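Local coordinates for protein Orf11 (Staphylococcus phage P68, PDB 6O43) that is a phage protein regarded as a potential lysin, and so probably helps to break down the staphylococcal cell wall, at residues A[30-36]-A[64-69]; A[49-54]-A[89-94]. All blocks are in the same frame, centred on the assembly; numbering follows the deposited sequence.

Both contacts belong to one all-helical region and meet at Phe64, which sits in interaction 1 and packs against Val50, Leu51 and Val54 of interaction 2; its CE2 lies 3.7 Å from Val50 CG1. Interaction 1 is the more deeply set, with six of its nine touching residues buried, and combines a buried salt bridge with aromatic packing where a turn meets helix 61-71. Interaction 2, only partly buried, pairs helix 44-57 with helix 89-104 through valine, alanine and leucine side chains and a tyrosine ring, with one hydrogen bond at the edge. Their segments alternate along the chain, with centres about 12 Å apart.

Interaction 1: residues A[30-36]-A[64-69]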
ATOM      1  N   VAL A  30      -2.962  -6.211 -14.930  1.00 49.70           N
ATOM      2  CA  VAL A  30      -3.741  -5.170 -14.261  1.00 51.34           C
ATOM      3  C   VAL A  30      -4.720  -4.461 -15.182  1.00 47.92           C
ATOM      4  O   VAL A  30      -5.521  -3.646 -14.692  1.00 42.41           O
ATOM      5  CB  VAL A  30      -2.817  -4.130 -13.592  1.00 53.61           C
ATOM      6  CG1 VAL A  30      -1.752  -4.826 -12.762  1.00 54.49           C
ATOM      7  CG2 VAL A  30      -2.182  -3.231 -14.648  1.00 45.95           C
ATOM      8  N   LYS A  31      -4.694  -4.738 -16.489  1.00 48.51           N
ATOM      9  CA  LYS A  31      -5.475  -3.942 -17.432  1.00 50.45           C
ATOM     10  C   LYS A  31      -6.968  -3.991 -17.134  1.00 40.34           C
ATOM     11  O   LYS A  31      -7.691  -3.043 -17.455  1.00 43.31           O
ATOM     12  CB  LYS A  31      -5.209  -4.408 -18.866  1.00 53.52           C
ATOM     13  CG  LYS A  31      -5.553  -5.866 -19.121  1.00 56.14           C
ATOM     14  N   GLY A  32      -7.451  -5.072 -16.531  1.00 48.19           N
ATOM     15  CA  GLY A  32      -8.860  -5.164 -16.216  1.00 42.75           C
ATOM     16  C   GLY A  32      -9.275  -4.648 -14.854  1.00 45.71           C
ATOM     17  O   GLY A  32     -10.443  -4.790 -14.479  1.00 51.89           O
ATOM     18  N   TYR A  33      -8.368  -4.034 -14.099  1.00 49.03           N
ATOM     19  CA  TYR A  33      -8.622  -3.704 -12.703  1.00 43.62           C
ATOM     20  C   TYR A  33      -8.584  -2.202 -12.457  1.00 38.47           C
ATOM     21  O   TYR A  33      -7.828  -1.465 -13.095  1.00 39.66           O
ATOM     22  CB  TYR A  33      -7.605  -4.379 -11.779  1.00 50.51           C
ATOM     23  CG  TYR A  33      -7.801  -5.866 -11.652  1.00 63.33           C
ATOM     24  CD1 TYR A  33      -8.800  -6.383 -10.835  1.00 64.68           C
ATOM     25  CD2 TYR A  33      -6.989  -6.756 -12.346  1.00 57.72           C
ATOM     26  CE1 TYR A  33      -8.989  -7.746 -10.714  1.00 67.07           C
ATOM     27  CE2 TYR A  33      -7.171  -8.122 -12.230  1.00 67.70           C
ATOM     28  CZ  TYR A  33      -8.172  -8.611 -11.412  1.00 70.85           C
ATOM     29  OH  TYR A  33      -8.358  -9.972 -11.292  1.00 75.19           O
ATOM     30  N   GLY A  34      -9.400  -1.766 -11.500  1.00 44.45           N
ATOM     31  CA  GLY A  34      -9.345  -0.397 -11.017  1.00 42.35           C
ATOM     32  C   GLY A  34      -9.443   0.623 -12.133  1.00 41.85           C
ATOM     33  O   GLY A  34     -10.221   0.476 -13.083  1.00 43.52           O
ATOM     34  N   ARG A  35      -8.635   1.677 -12.019  1.00 36.22           N
ATOM     35  CA  ARG A  35      -8.668   2.764 -12.986  1.00 37.20           C
ATOM     36  C   ARG A  35      -7.914   2.445 -14.268  1.00 40.43           C
ATOM     37  O   ARG A  35      -8.082   3.167 -15.258  1.00 40.41           O
ATOM     38  CB  ARG A  35      -8.128   4.038 -12.341  1.00 35.73           C
ATOM     39  CG  ARG A  35      -9.102   4.579 -11.309  1.00 41.70           C
ATOM     40  CD  ARG A  35      -8.476   5.540 -10.319  1.00 35.25           C
ATOM     41  NE  ARG A  35      -9.460   5.884  -9.297  1.00 36.12           N
ATOM     42  CZ  ARG A  35      -9.743   5.118  -8.251  1.00 36.27           C
ATOM     43  NH1 ARG A  35      -9.104   3.970  -8.073  1.00 37.51           N
ATOM     44  NH2 ARG A  35     -10.665   5.498  -7.376  1.00 38.46           N
ATOM     45  N   PHE A  36      -7.098   1.390 -14.288  1.00 37.31           N
ATOM     46  CA  PHE A  36      -6.608   0.901 -15.570  1.00 45.76           C
ATOM     47  C   PHE A  36      -7.776   0.509 -16.463  1.00 48.55           C
ATOM     48  O   PHE A  36      -7.684   0.619 -17.691  1.00 48.85           O
ATOM     49  CB  PHE A  36      -5.653  -0.282 -15.373  1.00 40.51           C
ATOM     50  CG  PHE A  36      -4.503   0.007 -14.442  1.00 36.47           C
ATOM     51  CD1 PHE A  36      -3.529   0.928 -14.787  1.00 35.24           C
ATOM     52  CD2 PHE A  36      -4.386  -0.660 -13.234  1.00 37.59           C
ATOM     53  CE1 PHE A  36      -2.465   1.189 -13.941  1.00 40.53           C
ATOM     54  CE2 PHE A  36      -3.322  -0.405 -12.382  1.00 38.36           C
ATOM     55  CZ  PHE A  36      -2.357   0.523 -12.740  1.00 36.92           C
ATOM     56  N   PHE A  64       2.269   0.196  -7.156  1.00 42.77           N
ATOM     57  CA  PHE A  64       1.158   0.975  -7.692  1.00 36.40           C
ATOM     58  C   PHE A  64       0.081   0.062  -8.269  1.00 45.66           C
ATOM     59  O   PHE A  64      -1.101   0.172  -7.919  1.00 43.74           O
ATOM     60  CB  PHE A  64       1.694   1.941  -8.753  1.00 44.20           C
ATOM     61  CG  PHE A  64       0.735   3.030  -9.143  1.00 42.90           C
ATOM     62  CD1 PHE A  64       0.662   4.198  -8.395  1.00 38.35           C
ATOM     63  CD2 PHE A  64      -0.064   2.903 -10.272  1.00 41.18           C
ATOM     64  CE1 PHE A  64      -0.207   5.210  -8.745  1.00 40.53           C
ATOM     65  CE2 PHE A  64      -0.938   3.915 -10.635  1.00 46.22           C
ATOM     66  CZ  PHE A  64      -1.009   5.074  -9.865  1.00 42.32           C
ATOM     67  N   ALA A  65       0.483  -0.867  -9.139  1.00 44.63           N
ATOM     68  CA  ALA A  65      -0.477  -1.758  -9.785  1.00 42.79           C
ATOM     69  C   ALA A  65      -1.160  -2.670  -8.773  1.00 44.31           C
ATOM     70  O   ALA A  65      -2.381  -2.866  -8.821  1.00 39.27           O
ATOM     71  CB  ALA A  65       0.221  -2.587 -10.863  1.00 38.68           C
ATOM     72  N   VAL A  66      -0.384  -3.257  -7.858  1.00 43.16           N
ATOM     73  CA  VAL A  66      -0.955  -4.192  -6.892  1.00 48.45           C
ATOM     74  C   VAL A  66      -1.961  -3.489  -5.985  1.00 45.59           C
ATOM     75  O   VAL A  66      -3.005  -4.055  -5.638  1.00 48.11           O
ATOM     76  CB  VAL A  66       0.161  -4.871  -6.079  1.00 56.74           C
ATOM     77  CG1 VAL A  66      -0.370  -5.327  -4.731  1.00 60.82           C
ATOM     78  CG2 VAL A  66       0.731  -6.048  -6.854  1.00 60.54           C
ATOM     79  N   TYR A  67      -1.668  -2.251  -5.585  1.00 40.51           N
ATOM     80  CA  TYR A  67      -2.612  -1.522  -4.741  1.00 44.13           C
ATOM     81  C   TYR A  67      -3.842  -1.087  -5.529  1.00 47.09           C
ATOM     82  O   TYR A  67      -4.966  -1.146  -5.016  1.00 53.80           O
ATOM     83  CB  TYR A  67      -1.929  -0.319  -4.093  1.00 39.96           C
ATOM     84  CG  TYR A  67      -1.447  -0.600  -2.690  1.00 41.36           C
ATOM     85  CD1 TYR A  67      -1.187  -1.900  -2.276  1.00 42.84           C
ATOM     86  CD2 TYR A  67      -1.279   0.428  -1.770  1.00 50.57           C
ATOM     87  CE1 TYR A  67      -0.754  -2.167  -0.992  1.00 50.46           C
ATOM     88  CE2 TYR A  67      -0.851   0.170  -0.480  1.00 58.81           C
ATOM     89  CZ  TYR A  67      -0.590  -1.131  -0.094  1.00 55.57           C
ATOM     90  OH  TYR A  67      -0.161  -1.397   1.189  1.00 48.21           O
ATOM     91  N   GLU A  68      -3.655  -0.648  -6.776  1.00 45.98           N
ATOM     92  CA  GLU A  68      -4.803  -0.286  -7.598  1.00 39.96           C
ATOM     93  C   GLU A  68      -5.709  -1.488  -7.825  1.00 43.27           C
ATOM     94  O   GLU A  68      -6.939  -1.369  -7.773  1.00 53.42           O
ATOM     95  CB  GLU A  68      -4.339   0.304  -8.931  1.00 39.57           C
ATOM     96  CG  GLU A  68      -5.473   0.747  -9.847  1.00 38.78           C
ATOM     97  CD  GLU A  68      -6.324   1.855  -9.242  1.00 42.37           C
ATOM     98  OE1 GLU A  68      -5.858   2.520  -8.295  1.00 42.73           O
ATOM     99  OE2 GLU A  68      -7.466   2.055  -9.710  1.00 45.97           O
ATOM    100  N   LYS A  69      -5.121  -2.662  -8.064  1.00 45.75           N
ATOM    101  CA  LYS A  69      -5.927  -3.861  -8.258  1.00 49.90           C
ATOM    102  C   LYS A  69      -6.727  -4.199  -7.006  1.00 54.47           C
ATOM    103  O   LYS A  69      -7.912  -4.543  -7.090  1.00 52.21           O
ATOM    104  CB  LYS A  69      -5.032  -5.034  -8.662  1.00 54.53           C
ATOM    105  CG  LYS A  69      -5.763  -6.350  -8.892  1.00 53.80           C
ATOM    106  CD  LYS A  69      -5.818  -7.198  -7.632  1.00 59.44           C
ATOM    107  CE  LYS A  69      -6.608  -8.483  -7.860  1.00 64.35           C
ATOM    108  NZ  LYS A  69      -6.674  -9.325  -6.625  1.00 60.06           N
TER
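Glu68 leaves its helix with CG anti to the backbone N, then turns about CB-CG (chi2 62°), and this bend delivers its carboxylate to Arg35. OE2 takes two donors of that one residue. The backbone N of Arg35 is 2.6 Å away and meets OE2 on its anti side, somewhat out of the carboxylate plane. From the syn side comes Arg35 NH1, at 3.0 Å from OE2 and close to the guanidinium plane; between opposite charges, this is also a salt bridge. The carboxylate and guanidinium planes stand 77° apart, so a single oxygen rather than the pair carries the bridge. With OE1 bonded to Leu80 N, the carboxylate is held at both oxygens; Arg35 in turn reaches Leu77 O and Asn81 OD1 through NH2, and its guanidinium lies in cation-pi contact with Trp39.

Lys69 is bent too, with chi2 at -92°, and its chain runs alongside Tyr33. Its CG stands 3.6 Å from the centroid of the Tyr33 ring, over the face though offset toward its rim, a CH-pi contact, while CE rides farther along the same ring, 3.8 Å from Tyr33 CE1.

A third, apolar group of contacts completes the interface. The far end of the Phe36 ring reaches the helix: CE2 approaches Glu68 CG at 3.5 Å, and CZ comes 4.1 Å from Phe64 CD2. Val30 CG2 lies over a face of the Phe36 ring, and Val30 CG1 touches Ala65 CB at 3.5 Å.

The segment 30-36 carries a type I beta turn from Val30 to Tyr33, closed by a bond from Tyr33 N to Val30 O. In this way a type I turn joining helices 23-30 and 34-38 is docked on helix 61-71 by a buried Glu-Arg salt bridge.

Interaction 2: residues A[49-54]-A[89-94]; sequences QVLKAV and YLTDAK. With I3C (5-amino-2,4,6-triiodobenzene-1,3-dicarboxylic acid), chain B.
Tyr89 opens the second segment by reaching Gln49 with its hydroxyl. Its CG sits between the backbone N and the carbonyl carbon (chi1 74°), a setting that swings the ring toward helix 44-57. The hydroxyl donates to Gln49 OE1 over 2.5 Å, in the carbonyl plane and at a C=O...donor angle of 149°. OE1 meets the ring at its edge, in plane, and the amide is turned well out of the ring plane. Val50 CG2 joins that edge, 3.7 Å from Tyr89 CD1. On the other flank of the residue is the I3C pocket, where Tyr89 N lies 3.6 Å from I3C N13.

Leu90 follows and forks across the outer part of the interface: CD2 meets Gln49 NE2 at 3.4 Å, whereas CD1 rests on Ala53 CB at 4.0 Å. Ala93, one turn on, points into the other helix, and its CB fits between Val50 CG1 (3.9 Å) and Val54 CG1. Lys94 ends the walk with its extended chain passing Ala53, CE to CB.

The axes of segments 49-54 and 89-94 run in the same general direction, at a crossing angle of -29°, and approach to 9.4 Å. Trp79 packs on Ala93 and bonds to Tyr89 O, Trp39 and Leu40 border Tyr89, and helices 61-71 and 23-30 cover further sides of helix 44-57.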
ATOM      1  N   GLN A  49       2.238   4.331 -19.877  1.00 46.07           N
ATOM      2  CA  GLN A  49       2.484   5.733 -19.570  1.00 51.91           C
ATOM      3  C   GLN A  49       2.368   5.991 -18.072  1.00 46.70           C
ATOM      4  O   GLN A  49       3.216   6.660 -17.472  1.00 44.21           O
ATOM      5  CB  GLN A  49       1.501   6.602 -20.355  1.00 52.46           C
ATOM      6  CG  GLN A  49       1.769   8.087 -20.285  1.00 59.96           C
ATOM      7  CD  GLN A  49       0.603   8.900 -20.805  1.00 65.82           C
ATOM      8  OE1 GLN A  49      -0.540   8.436 -20.803  1.00 66.12           O
ATOM      9  NE2 GLN A  49       0.881  10.116 -21.258  1.00 67.95           N
ATOM     10  N   VAL A  50       1.325   5.440 -17.447  1.00 44.14           N
ATOM     11  CA  VAL A  50       1.108   5.643 -16.017  1.00 44.11           C
ATOM     12  C   VAL A  50       2.215   4.979 -15.207  1.00 44.98           C
ATOM     13  O   VAL A  50       2.836   5.608 -14.342  1.00 45.06           O
ATOM     14  CB  VAL A  50      -0.279   5.115 -15.613  1.00 43.24           C
ATOM     15  CG1 VAL A  50      -0.383   5.007 -14.102  1.00 39.74           C
ATOM     16  CG2 VAL A  50      -1.367   6.018 -16.176  1.00 38.95           C
ATOM     17  N   LEU A  51       2.483   3.702 -15.477  1.00 44.37           N
ATOM     18  CA  LEU A  51       3.482   2.976 -14.699  1.00 47.23           C
ATOM     19  C   LEU A  51       4.863   3.606 -14.843  1.00 41.42           C
ATOM     20  O   LEU A  51       5.587   3.768 -13.856  1.00 47.00           O
ATOM     21  CB  LEU A  51       3.503   1.509 -15.122  1.00 44.89           C
ATOM     22  CG  LEU A  51       2.185   0.787 -14.835  1.00 42.89           C
ATOM     23  CD1 LEU A  51       2.259  -0.676 -15.245  1.00 47.08           C
ATOM     24  CD2 LEU A  51       1.829   0.928 -13.358  1.00 38.75           C
ATOM     25  N   LYS A  52       5.253   3.957 -16.071  1.00 44.94           N
ATOM     26  CA  LYS A  52       6.527   4.646 -16.265  1.00 47.50           C
ATOM     27  C   LYS A  52       6.581   5.942 -15.461  1.00 44.19           C
ATOM     28  O   LYS A  52       7.622   6.285 -14.890  1.00 47.83           O
ATOM     29  CB  LYS A  52       6.749   4.932 -17.751  1.00 47.83           C
ATOM     30  CG  LYS A  52       7.035   3.709 -18.606  1.00 50.55           C
ATOM     31  CD  LYS A  52       7.319   4.120 -20.045  1.00 60.72           C
ATOM     32  CE  LYS A  52       8.330   5.259 -20.094  1.00 66.96           C
ATOM     33  NZ  LYS A  52       8.744   5.593 -21.490  1.00 74.43           N
ATOM     34  N   ALA A  53       5.470   6.677 -15.411  1.00 43.45           N
ATOM     35  CA  ALA A  53       5.470   7.977 -14.751  1.00 50.49           C
ATOM     36  C   ALA A  53       5.657   7.839 -13.243  1.00 45.51           C
ATOM     37  O   ALA A  53       6.462   8.562 -12.644  1.00 44.64           O
ATOM     38  CB  ALA A  53       4.177   8.728 -15.073  1.00 47.58           C
ATOM     39  N   VAL A  54       4.936   6.915 -12.608  1.00 39.20           N
ATOM     40  CA  VAL A  54       5.104   6.748 -11.166  1.00 48.62           C
ATOM     41  C   VAL A  54       6.498   6.211 -10.860  1.00 52.96           C
ATOM     42  O   VAL A  54       7.116   6.583  -9.855  1.00 47.76           O
ATOM     43  CB  VAL A  54       3.998   5.848 -10.579  1.00 42.03           C
ATOM     44  CG1 VAL A  54       2.617   6.375 -10.946  1.00 35.34           C
ATOM     45  CG2 VAL A  54       4.165   4.407 -11.029  1.00 42.51           C
ATOM     46  N   TYR A  89      -6.040  11.582 -15.635  1.00 44.81           N
ATOM     47  CA  TYR A  89      -5.455  10.361 -15.088  1.00 48.53           C
ATOM     48  C   TYR A  89      -3.945  10.476 -14.916  1.00 53.21           C
ATOM     49  O   TYR A  89      -3.394   9.923 -13.956  1.00 45.42           O
ATOM     50  CB  TYR A  89      -5.808   9.157 -15.965  1.00 46.52           C
ATOM     51  CG  TYR A  89      -5.069   9.078 -17.286  1.00 52.02           C
ATOM     52  CD1 TYR A  89      -3.790   8.534 -17.361  1.00 53.24           C
ATOM     53  CD2 TYR A  89      -5.659   9.523 -18.458  1.00 50.21           C
ATOM     54  CE1 TYR A  89      -3.114   8.456 -18.566  1.00 50.96           C
ATOM     55  CE2 TYR A  89      -4.991   9.447 -19.666  1.00 66.37           C
ATOM     56  CZ  TYR A  89      -3.719   8.911 -19.714  1.00 60.13           C
ATOM     57  OH  TYR A  89      -3.053   8.832 -20.918  1.00 67.01           O
ATOM     58  N   LEU A  90      -3.256  11.173 -15.822  1.00 46.12           N
ATOM     59  CA  LEU A  90      -1.806  11.280 -15.705  1.00 49.99           C
ATOM     60  C   LEU A  90      -1.413  12.245 -14.593  1.00 44.38           C
ATOM     61  O   LEU A  90      -0.539  11.937 -13.777  1.00 44.23           O
ATOM     62  CB  LEU A  90      -1.186  11.715 -17.034  1.00 45.28           C
ATOM     63  CG  LEU A  90       0.341  11.633 -17.073  1.00 53.77           C
ATOM     64  CD1 LEU A  90       0.800  10.226 -16.717  1.00 54.10           C
ATOM     65  CD2 LEU A  90       0.878  12.045 -18.438  1.00 52.38           C
ATOM     66  N   THR A  91      -2.043  13.420 -14.555  1.00 54.90           N
ATOM     67  CA  THR A  91      -1.830  14.338 -13.440  1.00 52.66           C
ATOM     68  C   THR A  91      -2.114  13.662 -12.105  1.00 48.03           C
ATOM     69  O   THR A  91      -1.422  13.910 -11.110  1.00 46.28           O
ATOM     70  CB  THR A  91      -2.713  15.577 -13.606  1.00 56.45           C
ATOM     71  OG1 THR A  91      -2.345  16.279 -14.802  1.00 57.66           O
ATOM     72  CG2 THR A  91      -2.565  16.502 -12.401  1.00 58.87           C
ATOM     73  N   ASP A  92      -3.128  12.795 -12.064  1.00 44.31           N
ATOM     74  CA  ASP A  92      -3.485  12.147 -10.807  1.00 46.38           C
ATOM     75  C   ASP A  92      -2.441  11.115 -10.398  1.00 44.53           C
ATOM     76  O   ASP A  92      -2.087  11.018  -9.217  1.00 46.95           O
ATOM     77  CB  ASP A  92      -4.866  11.500 -10.921  1.00 43.28           C
ATOM     78  CG  ASP A  92      -5.440  11.115  -9.571  1.00 45.70           C
ATOM     79  OD1 ASP A  92      -5.946  12.013  -8.864  1.00 49.49           O
ATOM     80  OD2 ASP A  92      -5.377   9.925  -9.202  1.00 44.81           O
ATOM     81  N   ALA A  93      -1.942  10.331 -11.357  1.00 45.11           N
ATOM     82  CA  ALA A  93      -0.921   9.338 -11.034  1.00 45.39           C
ATOM     83  C   ALA A  93       0.333  10.000 -10.483  1.00 47.44           C
ATOM     84  O   ALA A  93       0.902   9.536  -9.487  1.00 41.17           O
ATOM     85  CB  ALA A  93      -0.586   8.493 -12.263  1.00 46.52           C
ATOM     86  N   LYS A  94       0.779  11.092 -11.112  1.00 40.76           N
ATOM     87  CA  LYS A  94       1.973  11.785 -10.635  1.00 42.97           C
ATOM     88  C   LYS A  94       1.725  12.459  -9.288  1.00 45.22           C
ATOM     89  O   LYS A  94       2.611  12.481  -8.424  1.00 40.70           O
ATOM     90  CB  LYS A  94       2.431  12.816 -11.668  1.00 43.27           C
ATOM     91  CG  LYS A  94       2.833  12.240 -13.021  1.00 44.71           C
ATOM     92  CD  LYS A  94       3.336  13.350 -13.933  1.00 48.34           C
ATOM     93  CE  LYS A  94       3.688  12.836 -15.318  1.00 50.48           C
ATOM     94  NZ  LYS A  94       4.086  13.949 -16.222  1.00 58.33           N
TER
HETATM   95  I3  I3C B 301      -9.780  12.380 -13.491  0.52 83.77           I
HETATM   96  I2  I3C B 301     -10.899   8.840 -18.233  0.52 90.77           I
HETATM   97  I1  I3C B 301     -15.118  12.773 -16.347  0.52 88.53           I
HETATM   98  O8  I3C B 301     -12.754  14.630 -14.534  0.52 91.49           O
HETATM   99  O9  I3C B 301     -13.279  13.113 -13.057  0.52 91.67           O
HETATM  100  C10 I3C B 301     -13.700  10.415 -18.163  0.52 92.54           C
HETATM  101  N13 I3C B 301      -9.371  10.192 -15.740  0.52 88.12           N
HETATM  102  C1  I3C B 301     -12.362  12.326 -15.151  0.52 92.07           C
HETATM  103  C6  I3C B 301     -11.102  11.762 -15.017  0.52 89.81           C
HETATM  104  C5  I3C B 301     -10.689  10.775 -15.890  0.52 89.27           C
HETATM  105  C4  I3C B 301     -11.530  10.346 -16.899  0.52 92.54           C
HETATM  106  C3  I3C B 301     -12.787  10.905 -17.040  0.52 93.50           C
HETATM  107  C2  I3C B 301     -13.206  11.896 -16.164  0.52 91.38           C
HETATM  108  C7  I3C B 301     -12.825  13.419 -14.190  0.52 92.82           C
HETATM  109  O11 I3C B 301     -14.505   9.470 -17.950  0.52 90.28           O
HETATM  110  O12 I3C B 301     -13.641  10.951 -19.300  0.52 91.92           O